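Local coordinates for protein glucanase (Klebsiella pneumoniae, PDB 5GY3) that probably hydrolyses internal beta-1,4-glucosidic linkages in cellulose, lichenin and cereal beta-glucans, as a family 8 glycoside hydrolase, at residues 3-7 with 296-300; 6-11 with 287-293; 218-222 with 238-242; 282-287 with 299-303. All blocks are in the same frame, centred on the assembly; numbering follows the deposited sequence.

Contact 1. Residues 3-7 with 296-300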
# COMPACT_ATOMS: atom_id res chain seq x y z
N ALA A 3 7.98 16.72 10.31
CA ALA A 3 6.84 15.83 10.13
C ALA A 3 7.15 14.43 10.66
O ALA A 3 6.36 13.84 11.41
CB ALA A 3 6.43 15.78 8.66
N TRP A 4 8.32 13.91 10.30
CA TRP A 4 8.72 12.57 10.73
C TRP A 4 8.89 12.49 12.24
O TRP A 4 8.47 11.52 12.87
CB TRP A 4 10.01 12.17 10.00
CG TRP A 4 10.67 10.94 10.53
CD1 TRP A 4 11.89 10.86 11.13
CD2 TRP A 4 10.15 9.61 10.49
NE1 TRP A 4 12.17 9.56 11.48
CE2 TRP A 4 11.12 8.77 11.10
CE3 TRP A 4 8.97 9.03 10.01
CZ2 TRP A 4 10.93 7.39 11.24
CZ3 TRP A 4 8.79 7.67 10.15
CH2 TRP A 4 9.77 6.87 10.75
N GLU A 5 9.51 13.51 12.86
CA GLU A 5 9.63 13.51 14.31
C GLU A 5 8.25 13.53 14.98
O GLU A 5 8.01 12.79 15.94
CB GLU A 5 10.46 14.70 14.78
CG GLU A 5 11.92 14.60 14.39
CD GLU A 5 12.61 13.42 15.03
OE1 GLU A 5 12.31 13.12 16.21
OE2 GLU A 5 13.45 12.78 14.36
N ARG A 6 7.34 14.35 14.46
CA ARG A 6 5.99 14.39 15.03
C ARG A 6 5.27 13.07 14.83
O ARG A 6 4.51 12.63 15.70
CB ARG A 6 5.21 15.55 14.41
CG ARG A 6 3.88 15.82 15.07
CD ARG A 6 4.03 15.93 16.58
NE ARG A 6 2.75 16.21 17.24
CZ ARG A 6 2.56 16.15 18.55
NH1 ARG A 6 3.56 15.80 19.35
NH2 ARG A 6 1.36 16.42 19.07
N TYR A 7 5.51 12.41 13.70
CA TYR A 7 4.91 11.10 13.43
C TYR A 7 5.37 10.06 14.44
O TYR A 7 4.57 9.28 14.96
CB TYR A 7 5.28 10.69 12.01
CG TYR A 7 4.68 9.40 11.47
CD1 TYR A 7 3.37 9.36 11.01
CD2 TYR A 7 5.46 8.26 11.35
CE1 TYR A 7 2.84 8.19 10.47
CE2 TYR A 7 4.94 7.09 10.82
CZ TYR A 7 3.63 7.06 10.38
OH TYR A 7 3.13 5.90 9.84
N ALA A 296 -1.67 10.99 8.51
CA ALA A 296 -0.26 11.34 8.70
C ALA A 296 0.65 10.52 7.81
O ALA A 296 1.63 11.03 7.26
CB ALA A 296 0.13 11.15 10.17
N SER A 297 0.34 9.23 7.65
CA SER A 297 1.16 8.37 6.80
C SER A 297 1.06 8.79 5.33
O SER A 297 2.08 8.94 4.65
CB SER A 297 0.72 6.91 6.96
OG SER A 297 0.79 6.48 8.31
N LEU A 298 -0.16 9.00 4.84
CA LEU A 298 -0.34 9.37 3.44
C LEU A 298 0.32 10.70 3.12
O LEU A 298 0.91 10.86 2.04
CB LEU A 298 -1.83 9.44 3.10
CG LEU A 298 -2.57 8.13 2.82
CD1 LEU A 298 -4.01 8.45 2.43
CD2 LEU A 298 -1.89 7.35 1.71
N LYS A 299 0.22 11.68 4.03
CA LYS A 299 0.87 12.96 3.79
C LYS A 299 2.35 12.77 3.48
O LYS A 299 2.89 13.40 2.57
CB LYS A 299 0.70 13.87 5.00
CG LYS A 299 -0.67 14.51 5.14
CD LYS A 299 -0.62 15.51 6.27
CE LYS A 299 -1.88 16.38 6.34
NZ LYS A 299 -1.76 17.38 7.45
N GLN A 300 3.01 11.90 4.24
CA GLN A 300 4.45 11.75 4.07
C GLN A 300 4.79 10.84 2.90
O GLN A 300 5.83 11.03 2.27
CB GLN A 300 5.06 11.19 5.34
CG GLN A 300 5.02 12.16 6.50
CD GLN A 300 5.40 11.48 7.77
OE1 GLN A 300 6.58 11.46 8.14
NE2 GLN A 300 4.42 10.89 8.44

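Contact 2. Residues 6-11 with 287-293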
# COMPACT_ATOMS: atom_id res chain seq x y z
N ARG A 6 7.34 14.35 14.46
CA ARG A 6 5.99 14.39 15.03
C ARG A 6 5.27 13.07 14.83
O ARG A 6 4.51 12.63 15.70
CB ARG A 6 5.21 15.55 14.41
CG ARG A 6 3.88 15.82 15.07
CD ARG A 6 4.03 15.93 16.58
NE ARG A 6 2.75 16.21 17.24
CZ ARG A 6 2.56 16.15 18.55
NH1 ARG A 6 3.56 15.80 19.35
NH2 ARG A 6 1.36 16.42 19.07
N TYR A 7 5.51 12.41 13.70
CA TYR A 7 4.91 11.10 13.43
C TYR A 7 5.37 10.06 14.44
O TYR A 7 4.57 9.28 14.96
CB TYR A 7 5.28 10.69 12.01
CG TYR A 7 4.68 9.40 11.47
CD1 TYR A 7 3.37 9.36 11.01
CD2 TYR A 7 5.46 8.26 11.35
CE1 TYR A 7 2.84 8.19 10.47
CE2 TYR A 7 4.94 7.09 10.82
CZ TYR A 7 3.63 7.06 10.38
OH TYR A 7 3.13 5.90 9.84
N LYS A 8 6.68 10.02 14.72
CA LYS A 8 7.18 9.07 15.70
C LYS A 8 6.63 9.39 17.09
O LYS A 8 6.32 8.47 17.86
CB LYS A 8 8.71 9.09 15.74
CG LYS A 8 9.40 8.53 14.51
CD LYS A 8 10.92 8.44 14.71
CE LYS A 8 11.52 9.81 14.98
NZ LYS A 8 13.01 9.75 15.13
N ALA A 9 6.53 10.67 17.42
CA ALA A 9 6.06 11.06 18.75
C ALA A 9 4.62 10.63 18.97
O ALA A 9 4.25 10.23 20.08
CB ALA A 9 6.19 12.58 18.93
N ARG A 10 3.80 10.70 17.93
CA ARG A 10 2.40 10.35 18.07
C ARG A 10 2.12 8.87 17.86
O ARG A 10 1.24 8.33 18.53
CB ARG A 10 1.56 11.18 17.10
CG ARG A 10 1.51 12.63 17.52
CD ARG A 10 0.36 13.36 16.88
NE ARG A 10 -0.88 12.58 16.85
CZ ARG A 10 -1.81 12.76 15.92
NH1 ARG A 10 -1.61 13.68 14.99
NH2 ARG A 10 -2.92 12.04 15.92
N PHE A 11 2.87 8.19 16.99
CA PHE A 11 2.47 6.86 16.56
C PHE A 11 3.50 5.76 16.78
O PHE A 11 3.15 4.59 16.64
CB PHE A 11 2.10 6.88 15.07
CG PHE A 11 1.09 7.94 14.73
CD1 PHE A 11 -0.21 7.85 15.21
CD2 PHE A 11 1.45 9.03 13.96
CE1 PHE A 11 -1.14 8.83 14.90
CE2 PHE A 11 0.53 10.01 13.65
CZ PHE A 11 -0.78 9.90 14.12
N ILE A 287 2.29 17.49 10.12
CA ILE A 287 1.44 16.53 10.83
C ILE A 287 0.70 17.31 11.90
O ILE A 287 1.27 17.65 12.95
CB ILE A 287 2.28 15.39 11.43
CG1 ILE A 287 3.08 14.68 10.34
CG2 ILE A 287 1.42 14.41 12.17
CD1 ILE A 287 2.29 14.33 9.11
N ASP A 288 -0.58 17.61 11.67
CA ASP A 288 -1.36 18.32 12.67
C ASP A 288 -2.04 17.31 13.62
O ASP A 288 -2.15 16.11 13.34
CB ASP A 288 -2.42 19.21 12.04
CG ASP A 288 -3.41 18.43 11.23
OD1 ASP A 288 -3.03 17.47 10.54
OD2 ASP A 288 -4.57 18.85 11.23
N ASP A 289 -2.52 17.83 14.76
CA ASP A 289 -3.25 16.98 15.71
C ASP A 289 -4.52 16.41 15.10
O ASP A 289 -5.01 15.38 15.57
CB ASP A 289 -3.58 17.78 16.97
CG ASP A 289 -2.34 18.19 17.74
OD1 ASP A 289 -1.36 17.41 17.73
OD2 ASP A 289 -2.34 19.29 18.34
N LYS A 290 -5.05 17.04 14.06
CA LYS A 290 -6.22 16.53 13.37
C LYS A 290 -5.88 15.37 12.42
O LYS A 290 -6.80 14.71 11.92
CB LYS A 290 -6.90 17.69 12.63
CG LYS A 290 -8.16 17.35 11.91
CD LYS A 290 -8.96 16.37 12.71
CE LYS A 290 -10.36 16.75 12.66
NZ LYS A 290 -10.94 16.58 11.32
N ASP A 291 -4.61 15.06 12.17
CA ASP A 291 -4.27 13.87 11.40
C ASP A 291 -4.33 12.63 12.28
O ASP A 291 -3.73 12.60 13.36
CB ASP A 291 -2.89 13.98 10.78
CG ASP A 291 -2.84 14.94 9.62
OD1 ASP A 291 -3.79 14.98 8.80
OD2 ASP A 291 -1.83 15.67 9.52
N ASP A 292 -5.02 11.59 11.81
CA ASP A 292 -4.89 10.28 12.43
C ASP A 292 -3.69 9.56 11.82
O ASP A 292 -2.97 10.12 10.99
CB ASP A 292 -6.20 9.48 12.29
CG ASP A 292 -6.67 9.28 10.84
OD1 ASP A 292 -5.97 9.64 9.87
OD2 ASP A 292 -7.77 8.72 10.67
N TYR A 293 -3.45 8.30 12.24
CA TYR A 293 -2.32 7.53 11.71
C TYR A 293 -2.36 7.50 10.19
O TYR A 293 -1.35 7.72 9.51
CB TYR A 293 -2.31 6.09 12.25
CG TYR A 293 -1.75 5.10 11.23
CD1 TYR A 293 -0.37 4.94 11.05
CD2 TYR A 293 -2.60 4.35 10.41
CE1 TYR A 293 0.14 4.05 10.09
CE2 TYR A 293 -2.10 3.47 9.45
CZ TYR A 293 -0.73 3.33 9.29
OH TYR A 293 -0.26 2.45 8.32
O HOH W 1 0.43 16.24 15.58

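Contact 3. Residues 218-222 with 238-242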
# COMPACT_ATOMS: atom_id res chain seq x y z
N ALA A 218 -8.44 1.89 -2.12
CA ALA A 218 -8.26 2.18 -3.55
C ALA A 218 -7.56 3.51 -3.79
O ALA A 218 -6.86 3.65 -4.81
CB ALA A 218 -9.62 2.16 -4.24
N ILE A 219 -7.72 4.48 -2.88
CA ILE A 219 -7.10 5.79 -3.06
C ILE A 219 -5.57 5.69 -3.11
O ILE A 219 -4.91 6.60 -3.62
CB ILE A 219 -7.58 6.74 -1.94
CG1 ILE A 219 -7.21 8.19 -2.25
CG2 ILE A 219 -6.99 6.32 -0.60
CD1 ILE A 219 -7.76 8.67 -3.59
N ARG A 220 -4.98 4.60 -2.62
CA ARG A 220 -3.54 4.44 -2.76
C ARG A 220 -3.10 4.13 -4.18
O ARG A 220 -1.92 4.26 -4.49
CB ARG A 220 -3.04 3.34 -1.81
CG ARG A 220 -3.08 3.77 -0.37
CD ARG A 220 -2.38 2.78 0.54
NE ARG A 220 -2.90 1.42 0.35
CZ ARG A 220 -3.82 0.86 1.13
NH1 ARG A 220 -4.31 1.54 2.16
NH2 ARG A 220 -4.23 -0.39 0.89
N ILE A 221 -4.03 3.71 -5.05
CA ILE A 221 -3.66 3.34 -6.42
C ILE A 221 -3.04 4.52 -7.17
O ILE A 221 -1.96 4.35 -7.76
CB ILE A 221 -4.87 2.73 -7.15
CG1 ILE A 221 -5.31 1.44 -6.44
CG2 ILE A 221 -4.60 2.49 -8.66
CD1 ILE A 221 -6.68 0.88 -6.91
N PRO A 222 -3.65 5.71 -7.21
CA PRO A 222 -2.99 6.83 -7.90
C PRO A 222 -1.70 7.25 -7.23
O PRO A 222 -0.79 7.74 -7.91
CB PRO A 222 -4.05 7.94 -7.87
CG PRO A 222 -4.98 7.56 -6.75
CD PRO A 222 -5.02 6.06 -6.77
N TRP A 238 -8.42 8.63 -12.68
CA TRP A 238 -8.24 9.30 -11.40
C TRP A 238 -8.22 10.81 -11.56
O TRP A 238 -8.90 11.54 -10.83
CB TRP A 238 -6.95 8.81 -10.75
CG TRP A 238 -6.97 7.34 -10.52
CD1 TRP A 238 -6.46 6.36 -11.32
CD2 TRP A 238 -7.57 6.68 -9.40
NE1 TRP A 238 -6.70 5.12 -10.76
CE2 TRP A 238 -7.39 5.29 -9.59
CE3 TRP A 238 -8.25 7.13 -8.27
CZ2 TRP A 238 -7.86 4.35 -8.67
CZ3 TRP A 238 -8.70 6.20 -7.35
CH2 TRP A 238 -8.51 4.82 -7.56
N LYS A 239 -7.45 11.28 -12.53
CA LYS A 239 -7.40 12.71 -12.81
C LYS A 239 -8.76 13.23 -13.24
O LYS A 239 -9.21 14.29 -12.78
CB LYS A 239 -6.34 12.99 -13.88
CG LYS A 239 -4.90 12.71 -13.42
CD LYS A 239 -3.91 12.92 -14.57
CE LYS A 239 -2.49 13.00 -14.04
NZ LYS A 239 -1.48 13.01 -15.14
N ALA A 240 -9.45 12.48 -14.11
CA ALA A 240 -10.75 12.93 -14.61
C ALA A 240 -11.77 13.04 -13.48
O ALA A 240 -12.53 14.02 -13.42
CB ALA A 240 -11.27 11.97 -15.69
N TRP A 241 -11.80 12.06 -12.58
CA TRP A 241 -12.76 12.10 -11.49
C TRP A 241 -12.45 13.24 -10.53
O TRP A 241 -13.34 14.01 -10.15
CB TRP A 241 -12.79 10.75 -10.76
CG TRP A 241 -13.85 10.72 -9.70
CD1 TRP A 241 -15.20 10.66 -9.90
CD2 TRP A 241 -13.65 10.74 -8.28
NE1 TRP A 241 -15.86 10.65 -8.68
CE2 TRP A 241 -14.93 10.70 -7.67
CE3 TRP A 241 -12.52 10.81 -7.46
CZ2 TRP A 241 -15.11 10.71 -6.28
CZ3 TRP A 241 -12.69 10.82 -6.07
CH2 TRP A 241 -13.98 10.78 -5.51
N MET A 242 -11.18 13.37 -10.13
CA MET A 242 -10.82 14.44 -9.21
C MET A 242 -11.01 15.82 -9.84
O MET A 242 -11.43 16.77 -9.17
CB MET A 242 -9.39 14.25 -8.73
CG MET A 242 -9.22 12.96 -7.92
SD MET A 242 -7.50 12.66 -7.51
CE MET A 242 -7.62 11.04 -6.76

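Contact 4. Residues 282-287 with 299-303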
# COMPACT_ATOMS: atom_id res chain seq x y z
N GLN A 282 2.41 21.26 -3.93
CA GLN A 282 2.18 21.25 -2.50
C GLN A 282 3.52 21.26 -1.79
O GLN A 282 4.51 20.71 -2.30
CB GLN A 282 1.30 20.04 -2.05
CG GLN A 282 1.85 18.65 -2.42
CD GLN A 282 0.91 17.48 -2.07
OE1 GLN A 282 0.49 17.33 -0.91
NE2 GLN A 282 0.61 16.64 -3.06
N GLU A 283 3.57 21.92 -0.64
CA GLU A 283 4.79 22.00 0.14
C GLU A 283 4.93 20.77 1.03
O GLU A 283 4.02 19.95 1.15
CB GLU A 283 4.81 23.27 0.98
CG GLU A 283 5.39 24.46 0.25
CD GLU A 283 6.01 25.47 1.20
OE1 GLU A 283 6.36 26.59 0.76
OE2 GLU A 283 6.14 25.17 2.41
N ALA A 284 6.11 20.64 1.65
CA ALA A 284 6.39 19.52 2.53
C ALA A 284 5.29 19.38 3.57
O ALA A 284 4.74 20.39 4.04
CB ALA A 284 7.75 19.71 3.21
N PRO A 285 4.92 18.16 3.95
CA PRO A 285 3.75 17.99 4.82
C PRO A 285 4.02 18.44 6.25
O PRO A 285 5.15 18.46 6.73
CB PRO A 285 3.49 16.48 4.77
CG PRO A 285 4.84 15.89 4.54
CD PRO A 285 5.52 16.86 3.60
N GLN A 286 2.94 18.80 6.93
CA GLN A 286 2.92 19.04 8.36
C GLN A 286 1.92 18.08 8.99
O GLN A 286 0.83 17.87 8.45
CB GLN A 286 2.54 20.49 8.66
CG GLN A 286 3.58 21.51 8.18
CD GLN A 286 3.19 22.95 8.50
OE1 GLN A 286 2.06 23.23 8.90
NE2 GLN A 286 4.13 23.87 8.32
N ILE A 287 2.29 17.49 10.12
CA ILE A 287 1.44 16.53 10.83
C ILE A 287 0.70 17.31 11.90
O ILE A 287 1.27 17.65 12.95
CB ILE A 287 2.28 15.39 11.43
CG1 ILE A 287 3.08 14.68 10.34
CG2 ILE A 287 1.42 14.41 12.17
CD1 ILE A 287 2.29 14.33 9.11
N LYS A 299 0.22 11.68 4.03
CA LYS A 299 0.87 12.96 3.79
C LYS A 299 2.35 12.77 3.48
O LYS A 299 2.89 13.40 2.57
CB LYS A 299 0.70 13.87 5.00
CG LYS A 299 -0.67 14.51 5.14
CD LYS A 299 -0.62 15.51 6.27
CE LYS A 299 -1.88 16.38 6.34
NZ LYS A 299 -1.76 17.38 7.45
N GLN A 300 3.01 11.90 4.24
CA GLN A 300 4.45 11.75 4.07
C GLN A 300 4.79 10.84 2.90
O GLN A 300 5.83 11.03 2.27
CB GLN A 300 5.06 11.19 5.34
CG GLN A 300 5.02 12.16 6.50
CD GLN A 300 5.40 11.48 7.77
OE1 GLN A 300 6.58 11.46 8.14
NE2 GLN A 300 4.42 10.89 8.44
N LEU A 301 3.95 9.84 2.61
CA LEU A 301 4.18 8.99 1.45
C LEU A 301 4.02 9.77 0.16
O LEU A 301 4.76 9.54 -0.81
CB LEU A 301 3.22 7.81 1.48
CG LEU A 301 3.40 6.80 2.61
CD1 LEU A 301 2.19 5.89 2.67
CD2 LEU A 301 4.68 6.00 2.41
N VAL A 302 3.07 10.70 0.13
CA VAL A 302 2.91 11.57 -1.04
C VAL A 302 4.16 12.40 -1.25
O VAL A 302 4.66 12.53 -2.38
CB VAL A 302 1.65 12.44 -0.88
CG1 VAL A 302 1.66 13.60 -1.87
CG2 VAL A 302 0.41 11.59 -1.10
N TRP A 303 4.72 12.95 -0.17
CA TRP A 303 5.95 13.72 -0.27
C TRP A 303 7.10 12.86 -0.77
O TRP A 303 7.86 13.28 -1.66
CB TRP A 303 6.29 14.34 1.09
CG TRP A 303 7.51 15.21 1.07
CD1 TRP A 303 8.69 14.97 1.70
CD2 TRP A 303 7.67 16.44 0.36
NE1 TRP A 303 9.58 15.99 1.44
CE2 TRP A 303 8.98 16.90 0.62
CE3 TRP A 303 6.83 17.21 -0.46
CZ2 TRP A 303 9.47 18.10 0.09
CZ3 TRP A 303 7.32 18.39 -0.98
CH2 TRP A 303 8.62 18.82 -0.71
O HOH W 2 2.00 15.75 1.49
O HOH W 3 0.35 18.94 5.53

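Contact 1. Residues 3-7 with 296-300
Two helices from opposite ends of the chain meet here, within the (alpha/alpha)6-barrel fold known for glycoside hydrolase family 8. Helix 2-11 runs nearly antiparallel to helix 293-307, at 158° between the short segments. The segment axes stay 10.9 Å apart, so side chains have to fill the gap. Q300 and Y7 do most of this and bury the most surface. The amide of Q300 reaches out between A3, W4 and Y7. Its OE1 lies 3.5 Å from W4 CA and at the edge of the indole ring. Its NE2 sits over one face of the Y7 ring, 3.2 Å from Y7 CD1. The same NE2 donates to A296 O one helical turn back, at 3.0 Å, which ties the amide to its own helix. The Y7 ring thus receives the amide nitrogen on its face, and it meets A296 CB with its edge, 3.8 Å from CD1. Helix 29-41 covers the contact through L38, which touches W4 and Q300, and F34, which touches S297. S297 is the third main participant. Its OG also bonds to Y293 O, and it receives the hydrogen bond that joins the two helices, from Y7 OH to S297 OG at 2.9 Å.

Contact 2. Residues 6-11 with 287-293
Two arginines on one side of helix 2-11 serve the loop that leads into helix 293-307. R10 goes deeper. Its NH1 and NH2 both donate to the backbone D291 O, at 2.9 and 2.7 Å. R6 stays at the surface, where NH2 forms a salt bridge with D289 OD1 at 3.2 Å. A water links the two: it accepts from R6 NE and, weakly, from R10 NH1, and donates to I287 O and D289 OD1. The carboxylates of D291 and D292 are served on the loop's own side. D291 pairs with K299 and S295, while D292 caps the backbone N of S295. Y7 OH turns to S297 and Y293 OH to E30. Below the polar layer, Y293 CA lies over the face of the F11 ring, 3.9 Å from its centroid, in a CH-pi contact. I287 packs on R6 CG. The loop has a type I beta turn from D288 to D291, and D292 then takes the N-cap position of the following helix.

Contact 3. Residues 218-222 with 238-242
Segment 218-222 leads into helix 220-228, and segment 238-242 belongs to helix 236-243. The two are neighbours in sequence within the family 8 (alpha/alpha)6-barrel fold, and they come closest at P222 and W238, whose CA atoms are 6.8 Å apart. I221 N bonds to A218 O at 2.8 Å. The contact between the segments is apolar. W238 buries the most surface, and its indole lies along A218, I221 and P222. I221 CB approaches W238 CZ2 at 3.7 Å, and A218 O approaches W238 CH2 at 3.4 Å. M242, one turn after W238, extends its side chain to I219 and P222: its CE lies 4.0 Å from I219 CD1 and 4.4 Å from P222 CG. T277 of helix 268-278 touches P222, W238 and M242, so a third helix closes the cluster. P222 makes a CH-pi contact with the indole face, its CD 3.5 Å from the centroid of the W238 six-membered ring and 2° off the ring normal.

Contact 4. Residues 282-287 with 299-303
W303 holds a t rotamer at chi1, and this lays its indole along the extended chain of 282-287. A284 CA stands 3.7 Å from the centroid of the six-membered ring, 9° off its normal. P285 CD sits 4.0 Å from the centroid of the five-membered ring. Both are CH-pi contacts on the ring face. P285 also uses its ring on the helix: its CB is 3.8 Å from K299 CB, and its CG is 4.2 Å from Q300 CG. K299 is m at chi1 and t at the three following angles, so it stretches along the chain to reach Q286 O, with NZ donating at 2.8 Å. D291 forms a salt bridge with the same NZ. The helix here is 293-307, the last of the chain in the (alpha/alpha)6 barrel expected of this family, and the extended segment is part of the connection from helix 268-278. Q282 is p at chi1 and t at chi2. Its amide thus swings to V302, where NE2 lies 3.4 Å from CG1, and NE2 also bonds to A272 O of helix 268-278. A water bridges Q282 OE1 and K299 O. Another accepts from Q286 N and, weakly, from K299 NZ. I287 is m at both chi angles, and its CD1 meets K299 CD at 4.2 Å and Q300 NE2, which is hydrogen-bonded to A296 O, at 4.1 Å.

How the contacts relate
Contacts 1, 2 and 4 form one cluster, with centres 6 to 12 Å apart. Contacts 1 and 2 share helix 2-11, while contacts 1 and 4 share helix 293-307. Contacts 2 and 4 share I287 in the loop between helices 268-278 and 293-307. K299 ties this cluster together, with NZ 2.7 Å from D291 OD2. Contact 3 lies apart, its centre 18 to 24 Å from the others. It is nested in sequence inside the loops closed by contacts 1 and 2, and precedes contact 4. Contacts 1 and 2 thus join the N-terminal helix to the C-terminal region and close the chain, whereas contacts 3 and 4 join nearby segments.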